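Side-chain contacts in CurH (Lyngbya majuscula, PDB 3KG7), which serves as a dehydratase domain of the curacin polyketide synthase, probably removing water from a beta-hydroxyacyl intermediate carried by an acyl carrier protein: residues L90-A95 with G99-E104; Q173-I176 with S181-E184; R210-L215 with R261-Q266. All coordinates share one frame; numbering follows the deposited sequence.

Contact 1 of 3, residues L90-A95 with G99-E104; sequences LMLHTA and GKQFVE
The imidazole of His-93 is approached at its rim by the carboxylate of Glu-104. His-93 CE1 lies 3.3 Å from Glu-104 OE2, which sits near the ring plane, while the planes of the two groups stand 77° apart, so the carboxylate is turned steeply against the ring. Glu-104 reaches this place because its CG sits between the backbone N and the carbonyl carbon (chi1 50°), from where the extended chain slants across to the other strand. On the way its CG passes CB of selenomethionine Met-91 at 4.0 Å, and the CG of Met-91 lies over one face of the imidazole, toward its rim.

The hydrogen bonds to His-93 come from the carbonyl of Phe-102. Phe-102 O accepts a hydrogen bond from the backbone N of His-93 at 2.8 Å and also a weak, bent one from ND1 of the same residue (3.0 Å, 148° at the hydrogen), which may help to set the rotation of the ring. The phenyl ring of Phe-102 runs alongside, nearly parallel to the imidazole but slid so far that the two hardly overlap.

Toward the turn, Ala-95 closes the pair: its CB rests 3.8 Å from Gly-99 O and 4.0 Å from Gln-101 CG, and its CA makes a CH···O contact with Lys-100 O. Leu-92 and Val-103, a non-hydrogen-bonded pair, meet through CD1 and CG2 at 3.7 Å on the face away from Met-91 and Glu-104.

The two segments form the end of an antiparallel hairpin in the double hotdog fold. Strand 24-30 borders strand 86-92, strand 117-124 borders strand 101-109, and Ser-20 of the second subunit packs on Met-91 and Glu-104, whereas helix 52-62 lies against Leu-90 and Val-103.

Contact 2 of 3, residues Q173-I176 with S181-E184; sequences QAWI and SLLE
Trp-175 and Leu-182 face each other as a hydrogen-bonded pair in an antiparallel beta hairpin of the double hotdog fold, and their side chains run side by side in the same direction. The six-membered part of the indole is what touches: Trp-175 CE3 lies 3.8 Å from Leu-182 CD2. One step along, Trp-175 CZ3 meets Glu-184 CB at 3.7 Å, and Glu-184 OE1 stands at the ring edge, in its plane, 3.5 Å from Trp-175 CH2. The extended glutamate thus follows the rim of the indole, its carboxylate plane inclined 46° to the ring. Gln-173 contributes from its own strand, laying CG over one indole face near the rim. With the tryptophan CG beside its backbone N, chi1 -62° together with chi2 -93° brings the benzo ring across to the partner strand. The other face of the hairpin carries smaller contacts: Ala-174 CB touches Leu-183 CD2 at 3.8 Å, and Ile-176 folds its CD1 to 3.9 Å from Ser-181 CB.

Backbone bonds hold these groups in register. Trp-175 N donates to Leu-182 O, and Leu-182 N returns a bond to Trp-175 O; Glu-184 N donates to Gln-173 O at 2.8 Å, while the reverse bond from Gln-173 N is weak.

Farther out, helix 138-144 packs on the Trp-175 face, with Cys-142 on Trp-175 and both Ile-138 and Leu-141 on Leu-182. Strand 243-255 flanks strand 181-186, and its Arg-243 forms a long, weak ion pair with Glu-184. On the opposite face, Ser-181 OG makes a weak hydrogen bond to Leu-211 O.

Contact 3 of 3, residues R210-L215 with R261-Q266; sequences RLTPDL and RSYDIQ
Thr-212 is set over the ring of Tyr-263, with OG1 3.8 Å above the ring plane and over the middle of the ring. The methyl branch reaches a different part of the same tyrosine, Thr-212 CG2 lying 4.1 Å from Tyr-263 CG. Both side chains leave their backbones toward the opposite segment and meet at a slant. The phenol is held at its far end as well, because Tyr-263 OH is hydrogen-bonded to Thr-209 O, and Phe-281 packs against the ring edge-to-face; together these partners should restrict its tilt.

The contact joins the loop that follows helix 202-207 to strand 260-268, which lies between strands 243-255 and 274-286 in the second half of this double hotdog domain. Leu-211 and Leu-215 in the loop pack on helix 150-159.

At the other end of the contact, Asp-214 and Arg-261 approach from opposite directions and form a salt bridge between Asp-214 OD2 and Arg-261 NH2, modelled at a doubtful 2.4 Å. OD2 lies at the edge of the guanidinium, near its plane, and the carboxylate is turned 37° from it. Asp-214 CG takes a position between its own N and carbonyl carbon (chi1 61°), which directs the carboxylate toward the arginine. Ser-252 serves both charged partners, its N donating to Asp-214 OD1 and its OG bonding Arg-261 NH2, while Phe-218 makes a cation-pi interaction with the guanidinium.

How the contacts relate
Contacts 1 and 2 are both antiparallel hairpins, but they lie on opposite sides of the chain's centre, their own centres about 35 Å apart, one in the earlier and one in the later part of the double hotdog chain. Contact 1 is partly buried, with exposed residues near its turn and polar groups meeting beside the dimer partner; contact 2 is buried and packs an indole and one leucine beneath a helix. Contact 3, also buried, differs in kind: a loop meets a strand by a hydroxyl over a ring and a salt bridge, without backbone bonds across it. It touches contact 2, where Trp-175 O approaches Leu-211 CD2, so the 210-215 loop links the two.

Contact 1 of 3, residues L90-A95 with G99-E104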
# COMPACT_ATOMS: atom_id res chain seq x y z
N LEU C 90 6.75 -6.41 2.62
CA LEU C 90 7.57 -5.93 3.72
C LEU C 90 6.96 -4.62 4.19
O LEU C 90 6.83 -3.67 3.40
CB LEU C 90 9.02 -5.72 3.27
CG LEU C 90 10.03 -5.28 4.33
CD1 LEU C 90 11.44 -5.74 3.97
CD2 LEU C 90 10.00 -3.77 4.55
N MSE C 91 6.56 -4.57 5.46
CA MSE C 91 5.88 -3.42 6.01
C MSE C 91 6.81 -2.65 6.95
O MSE C 91 7.29 -3.18 7.95
CB MSE C 91 4.59 -3.88 6.70
CG MSE C 91 3.79 -2.81 7.45
SE MSE C 91 2.82 -1.54 6.31
CE MSE C 91 1.09 -1.63 7.23
N LEU C 92 7.09 -1.40 6.58
CA LEU C 92 7.98 -0.54 7.36
C LEU C 92 7.12 0.47 8.10
O LEU C 92 6.55 1.38 7.49
CB LEU C 92 8.99 0.15 6.45
CG LEU C 92 9.88 1.27 6.96
CD1 LEU C 92 10.95 0.71 7.86
CD2 LEU C 92 10.51 1.99 5.79
N HIS C 93 7.02 0.30 9.41
CA HIS C 93 6.11 1.13 10.18
C HIS C 93 6.62 2.54 10.37
O HIS C 93 7.81 2.81 10.21
CB HIS C 93 5.77 0.48 11.51
CG HIS C 93 4.97 -0.77 11.36
ND1 HIS C 93 5.56 -2.01 11.24
CD2 HIS C 93 3.64 -0.97 11.30
CE1 HIS C 93 4.61 -2.93 11.12
NE2 HIS C 93 3.44 -2.33 11.15
N THR C 94 5.71 3.44 10.67
CA THR C 94 6.09 4.82 10.92
C THR C 94 6.84 4.87 12.27
O THR C 94 6.49 4.16 13.22
CB THR C 94 4.86 5.76 10.84
OG1 THR C 94 5.26 7.12 11.02
CG2 THR C 94 3.78 5.38 11.87
N ALA C 95 7.90 5.67 12.33
CA ALA C 95 8.75 5.73 13.52
C ALA C 95 7.93 6.06 14.77
O ALA C 95 7.01 6.88 14.72
CB ALA C 95 9.86 6.73 13.33
N GLY C 99 11.65 6.74 18.12
CA GLY C 99 12.14 6.91 16.76
C GLY C 99 12.52 5.62 16.05
O GLY C 99 13.13 5.67 14.99
N LYS C 100 12.18 4.48 16.66
CA LYS C 100 12.40 3.16 16.07
C LYS C 100 11.33 2.85 15.02
O LYS C 100 10.17 3.24 15.17
CB LYS C 100 12.31 2.07 17.14
CG LYS C 100 13.36 2.10 18.22
CD LYS C 100 13.32 0.80 19.00
CE LYS C 100 13.78 0.98 20.44
NZ LYS C 100 15.25 0.87 20.56
N GLN C 101 11.72 2.13 13.97
CA GLN C 101 10.78 1.70 12.93
C GLN C 101 10.63 0.18 12.97
O GLN C 101 11.60 -0.56 12.76
CB GLN C 101 11.26 2.12 11.53
CG GLN C 101 11.36 3.62 11.29
CD GLN C 101 12.27 3.96 10.10
OE1 GLN C 101 11.79 4.28 9.01
NE2 GLN C 101 13.58 3.87 10.32
N PHE C 102 9.42 -0.27 13.25
CA PHE C 102 9.12 -1.70 13.25
C PHE C 102 9.01 -2.18 11.80
O PHE C 102 8.50 -1.45 10.93
CB PHE C 102 7.84 -1.97 14.03
CG PHE C 102 7.62 -3.41 14.36
CD1 PHE C 102 8.63 -4.16 14.97
CD2 PHE C 102 6.40 -4.03 14.10
CE1 PHE C 102 8.42 -5.51 15.27
CE2 PHE C 102 6.18 -5.36 14.41
CZ PHE C 102 7.19 -6.11 15.00
N VAL C 103 9.50 -3.38 11.53
CA VAL C 103 9.45 -3.96 10.19
C VAL C 103 8.90 -5.38 10.30
O VAL C 103 9.28 -6.13 11.19
CB VAL C 103 10.85 -4.01 9.53
CG1 VAL C 103 10.79 -4.71 8.17
CG2 VAL C 103 11.45 -2.60 9.39
N GLU C 104 7.99 -5.73 9.40
CA GLU C 104 7.50 -7.11 9.35
C GLU C 104 7.33 -7.58 7.91
O GLU C 104 6.96 -6.79 7.04
CB GLU C 104 6.23 -7.27 10.19
CG GLU C 104 5.15 -6.24 9.91
CD GLU C 104 4.04 -6.23 10.95
OE1 GLU C 104 4.25 -6.71 12.08
OE2 GLU C 104 2.95 -5.71 10.63

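Contact 2 of 3, residues Q173-I176 with S181-E184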
# COMPACT_ATOMS: atom_id res chain seq x y z
N GLN C 173 37.27 -18.43 -0.19
CA GLN C 173 38.26 -19.15 0.63
C GLN C 173 37.85 -19.18 2.10
O GLN C 173 37.23 -18.24 2.60
CB GLN C 173 39.64 -18.52 0.47
CG GLN C 173 40.81 -19.43 0.84
CD GLN C 173 41.08 -20.51 -0.18
OE1 GLN C 173 40.88 -20.31 -1.38
NE2 GLN C 173 41.54 -21.67 0.28
N ALA C 174 38.20 -20.27 2.78
CA ALA C 174 37.88 -20.42 4.20
C ALA C 174 39.11 -20.78 5.02
O ALA C 174 39.92 -21.61 4.61
CB ALA C 174 36.79 -21.45 4.38
N TRP C 175 39.25 -20.16 6.19
CA TRP C 175 40.30 -20.50 7.14
C TRP C 175 39.70 -20.86 8.49
O TRP C 175 38.62 -20.37 8.85
CB TRP C 175 41.29 -19.35 7.30
CG TRP C 175 42.03 -18.96 6.04
CD1 TRP C 175 43.25 -19.41 5.64
CD2 TRP C 175 41.61 -18.01 5.05
NE1 TRP C 175 43.61 -18.82 4.45
CE2 TRP C 175 42.62 -17.95 4.06
CE3 TRP C 175 40.47 -17.20 4.89
CZ2 TRP C 175 42.53 -17.12 2.94
CZ3 TRP C 175 40.38 -16.38 3.77
CH2 TRP C 175 41.40 -16.35 2.81
N ILE C 176 40.40 -21.70 9.24
CA ILE C 176 39.94 -22.14 10.56
C ILE C 176 41.07 -22.22 11.60
O ILE C 176 42.16 -22.71 11.31
CB ILE C 176 39.17 -23.50 10.47
CG1 ILE C 176 38.35 -23.77 11.74
CG2 ILE C 176 40.10 -24.67 10.14
CD1 ILE C 176 37.02 -23.07 11.76
N SER C 181 37.60 -18.11 13.20
CA SER C 181 37.34 -18.52 11.81
C SER C 181 37.29 -17.32 10.89
O SER C 181 36.93 -16.22 11.31
CB SER C 181 36.04 -19.32 11.71
OG SER C 181 34.89 -18.49 11.88
N LEU C 182 37.65 -17.52 9.62
CA LEU C 182 37.60 -16.45 8.62
C LEU C 182 37.13 -16.92 7.24
O LEU C 182 37.64 -17.92 6.72
CB LEU C 182 38.96 -15.76 8.50
CG LEU C 182 39.08 -14.51 7.61
CD1 LEU C 182 38.47 -13.28 8.28
CD2 LEU C 182 40.54 -14.25 7.26
N LEU C 183 36.18 -16.20 6.66
CA LEU C 183 35.68 -16.47 5.31
C LEU C 183 35.99 -15.31 4.36
O LEU C 183 35.73 -14.15 4.67
CB LEU C 183 34.16 -16.69 5.32
CG LEU C 183 33.56 -17.96 5.95
CD1 LEU C 183 32.06 -17.83 6.14
CD2 LEU C 183 33.87 -19.18 5.11
N GLU C 184 36.55 -15.64 3.19
CA GLU C 184 36.72 -14.66 2.12
C GLU C 184 35.52 -14.75 1.19
O GLU C 184 35.26 -15.80 0.59
CB GLU C 184 38.03 -14.90 1.36
CG GLU C 184 38.32 -13.88 0.25
CD GLU C 184 39.67 -14.11 -0.42
OE1 GLU C 184 40.70 -14.09 0.28
OE2 GLU C 184 39.69 -14.29 -1.66

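Contact 3 of 3, residues R210-L215 with R261-Q266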
# COMPACT_ATOMS: atom_id res chain seq x y z
N ARG C 210 28.19 -18.70 7.43
CA ARG C 210 28.49 -20.08 7.03
C ARG C 210 29.63 -20.78 7.79
O ARG C 210 29.85 -21.97 7.58
CB ARG C 210 28.74 -20.15 5.52
CG ARG C 210 27.50 -19.98 4.68
CD ARG C 210 27.83 -19.93 3.21
NE ARG C 210 26.70 -19.41 2.43
CZ ARG C 210 26.71 -19.20 1.11
NH1 ARG C 210 27.80 -19.46 0.39
NH2 ARG C 210 25.64 -18.71 0.51
N LEU C 211 30.34 -20.06 8.65
CA LEU C 211 31.48 -20.67 9.36
C LEU C 211 31.69 -20.17 10.79
O LEU C 211 31.53 -18.99 11.10
CB LEU C 211 32.78 -20.52 8.55
CG LEU C 211 34.08 -21.17 9.06
CD1 LEU C 211 33.99 -22.69 9.11
CD2 LEU C 211 35.26 -20.74 8.21
N THR C 212 32.07 -21.12 11.64
CA THR C 212 32.35 -20.89 13.04
C THR C 212 33.57 -21.76 13.35
O THR C 212 33.73 -22.81 12.73
CB THR C 212 31.17 -21.37 13.92
OG1 THR C 212 29.94 -21.25 13.20
CG2 THR C 212 31.08 -20.55 15.19
N PRO C 213 34.45 -21.32 14.29
CA PRO C 213 35.59 -22.12 14.76
C PRO C 213 35.28 -23.62 14.97
O PRO C 213 36.17 -24.47 14.80
CB PRO C 213 35.93 -21.47 16.11
CG PRO C 213 35.55 -20.06 15.94
CD PRO C 213 34.42 -20.00 14.95
N ASP C 214 34.03 -23.92 15.33
CA ASP C 214 33.60 -25.27 15.67
C ASP C 214 32.48 -25.77 14.76
O ASP C 214 31.47 -26.29 15.24
CB ASP C 214 33.13 -25.28 17.13
CG ASP C 214 31.96 -24.34 17.38
OD1 ASP C 214 32.08 -23.13 17.12
OD2 ASP C 214 30.91 -24.83 17.84
N LEU C 215 32.66 -25.63 13.45
CA LEU C 215 31.63 -26.03 12.49
C LEU C 215 31.55 -27.55 12.29
O LEU C 215 30.53 -28.07 11.83
CB LEU C 215 31.82 -25.30 11.15
CG LEU C 215 30.58 -25.17 10.25
CD1 LEU C 215 29.79 -23.90 10.57
CD2 LEU C 215 30.98 -25.19 8.78
N ARG C 261 22.17 -22.66 19.13
CA ARG C 261 23.58 -22.26 18.97
C ARG C 261 23.62 -20.81 18.52
O ARG C 261 22.93 -20.45 17.56
CB ARG C 261 24.30 -23.13 17.94
CG ARG C 261 24.40 -24.59 18.28
CD ARG C 261 25.25 -25.31 17.25
NE ARG C 261 26.68 -25.14 17.51
CZ ARG C 261 27.43 -26.01 18.18
NH1 ARG C 261 26.90 -27.12 18.68
NH2 ARG C 261 28.72 -25.77 18.37
N SER C 262 24.43 -19.99 19.19
CA SER C 262 24.52 -18.57 18.84
C SER C 262 25.97 -18.12 18.65
O SER C 262 26.87 -18.62 19.34
CB SER C 262 23.86 -17.69 19.90
OG SER C 262 22.73 -18.33 20.46
N TYR C 263 26.18 -17.17 17.74
CA TYR C 263 27.52 -16.63 17.49
C TYR C 263 27.54 -15.21 16.91
O TYR C 263 26.50 -14.63 16.62
CB TYR C 263 28.40 -17.60 16.67
CG TYR C 263 27.81 -18.12 15.37
CD1 TYR C 263 26.89 -19.17 15.37
CD2 TYR C 263 28.19 -17.57 14.15
CE1 TYR C 263 26.35 -19.66 14.17
CE2 TYR C 263 27.66 -18.05 12.94
CZ TYR C 263 26.74 -19.09 12.96
OH TYR C 263 26.21 -19.56 11.78
N ASP C 264 28.75 -14.68 16.76
CA ASP C 264 28.97 -13.31 16.27
C ASP C 264 29.84 -13.30 15.03
O ASP C 264 30.76 -14.11 14.89
CB ASP C 264 29.64 -12.47 17.36
CG ASP C 264 28.82 -12.41 18.62
OD1 ASP C 264 27.60 -12.19 18.52
OD2 ASP C 264 29.40 -12.60 19.71
N ILE C 265 29.55 -12.37 14.12
CA ILE C 265 30.35 -12.25 12.90
C ILE C 265 30.72 -10.81 12.66
O ILE C 265 29.85 -9.92 12.68
CB ILE C 265 29.61 -12.81 11.66
CG1 ILE C 265 29.26 -14.29 11.84
CG2 ILE C 265 30.47 -12.65 10.41
CD1 ILE C 265 27.86 -14.63 11.45
N GLN C 266 32.00 -10.57 12.43
CA GLN C 266 32.50 -9.25 12.05
C GLN C 266 32.72 -9.19 10.55
O GLN C 266 33.38 -10.06 9.97
CB GLN C 266 33.80 -8.91 12.78
CG GLN C 266 33.88 -9.37 14.24
CD GLN C 266 32.94 -8.61 15.19
OE1 GLN C 266 32.65 -9.09 16.28
NE2 GLN C 266 32.48 -7.43 14.77